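Long-range contacts in pyruvate formate-lyase 2 (Archaeoglobus fulgidus, PDB 2F3O), which is a glycyl radical enzyme of unknown function, related to pyruvate formate-lyase and glycerol dehydratase and probably acting as a lyase: residues A[547-551]-A[645-649]; A[459-463]-A[640-644]. All coordinates share one frame. Residues are numbered along the deposited sequence.

Contact 1 (A[547-551]-A[645-649]); sequences DVGDS and LPSGR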
loop_
_atom_site.group_PDB
_atom_site.type_symbol
_atom_site.label_atom_id
_atom_site.label_comp_id
_atom_site.label_asym_id
_atom_site.label_seq_id
_atom_site.Cartn_x
_atom_site.Cartn_y
_atom_site.Cartn_z
ATOM N N ASP A 547 -10.147 -28.965 33.406
ATOM C CA ASP A 547 -11.448 -29.628 33.489
ATOM C C ASP A 547 -11.802 -30.432 32.260
ATOM O O ASP A 547 -12.385 -31.496 32.380
ATOM C CB ASP A 547 -12.559 -28.641 33.797
ATOM C CG ASP A 547 -12.571 -28.256 35.237
ATOM O OD1 ASP A 547 -12.791 -29.142 36.094
ATOM O OD2 ASP A 547 -12.307 -27.079 35.517
ATOM N N VAL A 548 -11.442 -29.933 31.080
ATOM C CA VAL A 548 -11.670 -30.691 29.843
ATOM C C VAL A 548 -10.581 -31.729 29.649
ATOM O O VAL A 548 -10.866 -32.801 29.157
ATOM C CB VAL A 548 -11.801 -29.791 28.594
ATOM C CG1 VAL A 548 -12.931 -28.844 28.771
ATOM C CG2 VAL A 548 -10.581 -28.986 28.413
ATOM N N GLY A 549 -9.355 -31.415 30.063
ATOM C CA GLY A 549 -8.267 -32.362 29.997
ATOM C C GLY A 549 -8.602 -33.606 30.803
ATOM O O GLY A 549 -8.540 -34.721 30.290
ATOM N N ASP A 550 -8.963 -33.400 32.068
ATOM C CA ASP A 550 -9.284 -34.482 33.005
ATOM C C ASP A 550 -10.510 -35.290 32.613
ATOM O O ASP A 550 -10.516 -36.511 32.780
ATOM C CB ASP A 550 -9.465 -33.943 34.425
ATOM C CG ASP A 550 -8.162 -33.507 35.043
ATOM O OD1 ASP A 550 -7.103 -33.748 34.417
ATOM O OD2 ASP A 550 -8.201 -32.925 36.150
ATOM N N SER A 551 -11.528 -34.614 32.081
ATOM C CA SER A 551 -12.723 -35.279 31.588
ATOM C C SER A 551 -12.410 -36.210 30.434
ATOM O O SER A 551 -13.163 -37.131 30.171
ATOM C CB SER A 551 -13.769 -34.269 31.126
ATOM O OG SER A 551 -14.581 -33.785 32.188
ATOM N N LEU A 645 -19.257 -32.429 34.423
ATOM C CA LEU A 645 -18.433 -32.872 33.309
ATOM C C LEU A 645 -17.866 -34.213 33.712
ATOM O O LEU A 645 -17.690 -34.464 34.905
ATOM C CB LEU A 645 -17.265 -31.902 33.097
ATOM C CG LEU A 645 -17.589 -30.415 33.039
ATOM C CD1 LEU A 645 -16.290 -29.616 33.140
ATOM C CD2 LEU A 645 -18.416 -30.064 31.791
ATOM N N PRO A 646 -17.535 -35.067 32.729
ATOM C CA PRO A 646 -16.999 -36.390 33.003
ATOM C C PRO A 646 -15.728 -36.498 33.855
ATOM O O PRO A 646 -15.321 -37.610 34.142
ATOM C CB PRO A 646 -16.708 -36.926 31.605
ATOM C CG PRO A 646 -17.675 -36.233 30.746
ATOM C CD PRO A 646 -17.672 -34.850 31.277
ATOM N N SER A 647 -15.120 -35.392 34.285
ATOM C CA SER A 647 -14.007 -35.481 35.236
ATOM C C SER A 647 -14.522 -35.756 36.651
ATOM O O SER A 647 -13.732 -36.008 37.564
ATOM C CB SER A 647 -13.151 -34.217 35.227
ATOM O OG SER A 647 -13.805 -33.132 35.863
ATOM N N GLY A 648 -15.845 -35.700 36.819
ATOM C CA GLY A 648 -16.498 -35.908 38.109
ATOM C C GLY A 648 -16.804 -34.623 38.858
ATOM O O GLY A 648 -17.274 -34.654 39.999
ATOM N N ARG A 649 -16.514 -33.492 38.223
ATOM C CA ARG A 649 -16.815 -32.190 38.777
ATOM C C ARG A 649 -18.329 -32.074 38.795
ATOM O O ARG A 649 -18.991 -32.431 37.828
ATOM C CB ARG A 649 -16.202 -31.105 37.895
ATOM C CG ARG A 649 -15.895 -29.769 38.583
ATOM C CD ARG A 649 -15.740 -28.619 37.564
ATOM N NE ARG A 649 -16.890 -27.720 37.538
ATOM C CZ ARG A 649 -18.006 -27.920 36.836
ATOM N NH1 ARG A 649 -18.151 -28.999 36.086
ATOM N NH2 ARG A 649 -18.995 -27.035 36.883
#
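Leu645 points its CA-CB bond toward the helix: its CD1 lies 3.9 Å from CB of Asp547 and its CB 3.4 Å from OG of Ser551. Pro646 follows, its ring CD 3.4 Å from the same Ser551 OG, and it also packs on Ile568 and Cys572 of helix 565-573. Ser647 N donates a weak hydrogen bond to Ser551 OG (2.7 Å, bent to 117°), and that hydroxyl in turn gives a weak bond of 3.2 Å to Asp547 O, one turn back. Ser647 also sets CB 3.8 Å from CB of Asp550, whose carboxylate accepts from Tyr592 N. Here a type I beta turn with a G1 bulge is laid against the N-terminal part of helix 545-560. Gly648 N closes the turn to Leu645 O (2.9 Å), and Leu645 N adds a weak bond to Arg649 O (3.4 Å); Gly648 has phi 96°, and a side chain there would be jammed against the preceding carbonyl. At Arg649, CD comes to 3.3 Å from Asp547 OD1, but NE is 4.6 Å from that oxygen, too far for a salt bridge; the guanidinium bonds instead to Glu653 O and to the carbonyls of Thr642 and Ser643, and Asp547 OD2 to Asn656 N.

Contact 2 (A[459-463]-A[640-644]); sequences DLQFG and FFTSA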
loop_
_atom_site.group_PDB
_atom_site.type_symbol
_atom_site.label_atom_id
_atom_site.label_comp_id
_atom_site.label_asym_id
_atom_site.label_seq_id
_atom_site.Cartn_x
_atom_site.Cartn_y
_atom_site.Cartn_z
ATOM N N ASP A 459 -26.331 -26.583 25.425
ATOM C CA ASP A 459 -25.949 -26.495 26.817
ATOM C C ASP A 459 -26.651 -27.641 27.515
ATOM O O ASP A 459 -27.837 -27.903 27.256
ATOM C CB ASP A 459 -26.390 -25.160 27.407
ATOM C CG ASP A 459 -25.693 -24.839 28.714
ATOM O OD1 ASP A 459 -26.024 -25.471 29.746
ATOM O OD2 ASP A 459 -24.812 -23.949 28.713
ATOM N N LEU A 460 -25.909 -28.318 28.389
ATOM C CA LEU A 460 -26.332 -29.587 28.969
ATOM C C LEU A 460 -27.506 -29.435 29.943
ATOM O O LEU A 460 -28.289 -30.377 30.141
ATOM C CB LEU A 460 -25.144 -30.247 29.661
ATOM C CG LEU A 460 -24.970 -31.752 29.548
ATOM C CD1 LEU A 460 -25.816 -32.314 28.442
ATOM C CD2 LEU A 460 -23.512 -32.090 29.337
ATOM N N GLN A 461 -27.647 -28.244 30.519
ATOM C CA GLN A 461 -28.667 -28.021 31.526
ATOM C C GLN A 461 -29.441 -26.720 31.346
ATOM O O GLN A 461 -30.148 -26.300 32.254
ATOM C CB GLN A 461 -28.033 -28.050 32.919
ATOM C CG GLN A 461 -26.854 -27.110 33.075
ATOM C CD GLN A 461 -26.326 -27.032 34.501
ATOM O OE1 GLN A 461 -25.598 -26.103 34.856
ATOM N NE2 GLN A 461 -26.689 -28.007 35.325
ATOM N N PHE A 462 -29.320 -26.076 30.193
ATOM C CA PHE A 462 -29.924 -24.750 30.047
ATOM C C PHE A 462 -30.650 -24.535 28.741
ATOM O O PHE A 462 -31.374 -23.560 28.596
ATOM C CB PHE A 462 -28.876 -23.658 30.225
ATOM C CG PHE A 462 -28.504 -23.397 31.655
ATOM C CD1 PHE A 462 -29.434 -22.877 32.545
ATOM C CD2 PHE A 462 -27.216 -23.655 32.110
ATOM C CE1 PHE A 462 -29.085 -22.633 33.878
ATOM C CE2 PHE A 462 -26.860 -23.417 33.436
ATOM C CZ PHE A 462 -27.795 -22.905 34.321
ATOM N N GLY A 463 -30.442 -25.440 27.790
ATOM C CA GLY A 463 -31.172 -25.428 26.526
ATOM C C GLY A 463 -30.650 -24.426 25.515
ATOM O O GLY A 463 -31.316 -24.122 24.517
ATOM N N PHE A 640 -20.302 -21.843 38.174
ATOM C CA PHE A 640 -21.721 -21.724 38.549
ATOM C C PHE A 640 -22.639 -22.235 37.459
ATOM O O PHE A 640 -23.548 -23.006 37.725
ATOM C CB PHE A 640 -22.154 -20.269 38.775
ATOM C CG PHE A 640 -21.491 -19.570 39.936
ATOM C CD1 PHE A 640 -21.049 -20.268 41.053
ATOM C CD2 PHE A 640 -21.367 -18.173 39.927
ATOM C CE1 PHE A 640 -20.441 -19.593 42.128
ATOM C CE2 PHE A 640 -20.777 -17.490 40.995
ATOM C CZ PHE A 640 -20.310 -18.205 42.101
ATOM N N PHE A 641 -22.389 -21.789 36.232
ATOM C CA PHE A 641 -23.251 -22.090 35.092
ATOM C C PHE A 641 -22.687 -23.172 34.166
ATOM O O PHE A 641 -23.171 -23.338 33.041
ATOM C CB PHE A 641 -23.539 -20.815 34.292
ATOM C CG PHE A 641 -23.993 -19.672 35.138
ATOM C CD1 PHE A 641 -25.304 -19.586 35.543
ATOM C CD2 PHE A 641 -23.102 -18.688 35.539
ATOM C CE1 PHE A 641 -25.720 -18.545 36.333
ATOM C CE2 PHE A 641 -23.512 -17.648 36.327
ATOM C CZ PHE A 641 -24.821 -17.571 36.725
ATOM N N THR A 642 -21.665 -23.892 34.636
ATOM C CA THR A 642 -21.173 -25.082 33.941
ATOM C C THR A 642 -21.771 -26.347 34.573
ATOM O O THR A 642 -21.721 -26.525 35.793
ATOM C CB THR A 642 -19.639 -25.144 33.932
ATOM O OG1 THR A 642 -19.141 -24.000 33.243
ATOM C CG2 THR A 642 -19.137 -26.364 33.198
ATOM N N SER A 643 -22.343 -27.210 33.729
ATOM C CA SER A 643 -22.899 -28.478 34.159
ATOM C C SER A 643 -21.805 -29.437 34.620
ATOM O O SER A 643 -20.608 -29.119 34.550
ATOM C CB SER A 643 -23.649 -29.124 33.008
ATOM O OG SER A 643 -22.750 -29.814 32.159
ATOM N N ALA A 644 -22.222 -30.614 35.094
ATOM C CA ALA A 644 -21.274 -31.637 35.510
ATOM C C ALA A 644 -20.544 -32.164 34.282
ATOM O O ALA A 644 -21.122 -32.276 33.217
ATOM C CB ALA A 644 -21.982 -32.751 36.235
#
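Three consecutive side chains of 459-463, those of Leu460, Gln461 and Phe462, start toward the other loop, yet no hydrogen bond crosses between the segments. Leu460, with both chi angles between wells, brings CB to 3.5 Å from Ser643 OG, and the side chain also packs against Cys572 and Arg573 of helix 565-573. In Gln461 chi1 is p and chi2 t, which carries the amide to the backbone of 642-643: CD is 3.7 Å from Ser643 CB, and OE1 is 3.6 Å from Ser643 N, a contact and not a hydrogen bond, since Ser643 N bonds to Glu451 OE2. Gln461 NE2 bonds to Ser651. This is loop-to-loop packing beside helix 447-453, whose Glu451 also bonds to Leu460 N and whose Lys448 links Asp459 with Phe641 O. Phe462 (chi1 m) directs its ring edge at the Phe641 backbone, with CE2 3.7 Å from Phe641 O and 4.3 Å from Phe641 CB. Phe641, also m, has Phe462 CZ at its own ring edge, and its side chain touches Tyr325 of helix 322-325.

Overall arrangement
The second segments, 640-644 and 645-649, run on directly in the chain between helix 634-640 and helix 670-677, so one continuous strip meets two earlier parts of the protein: the loop 459-463 in contact 2 and helix 545-560 in contact 1. The order 459-463, 547-551, 640-644, 645-649 makes the contacts cross along the chain. Their centres are 14 Å apart, each 28 Å from the centre of the chain and on the same side of it. Helices 447-453 and 565-573 border both, and Arg649 joins them through probable hydrogen bonds to Thr642 O and Ser643 O. Together they hold the long loop between helices 634-640 and 670-677 against a helix and a loop from earlier in the chain.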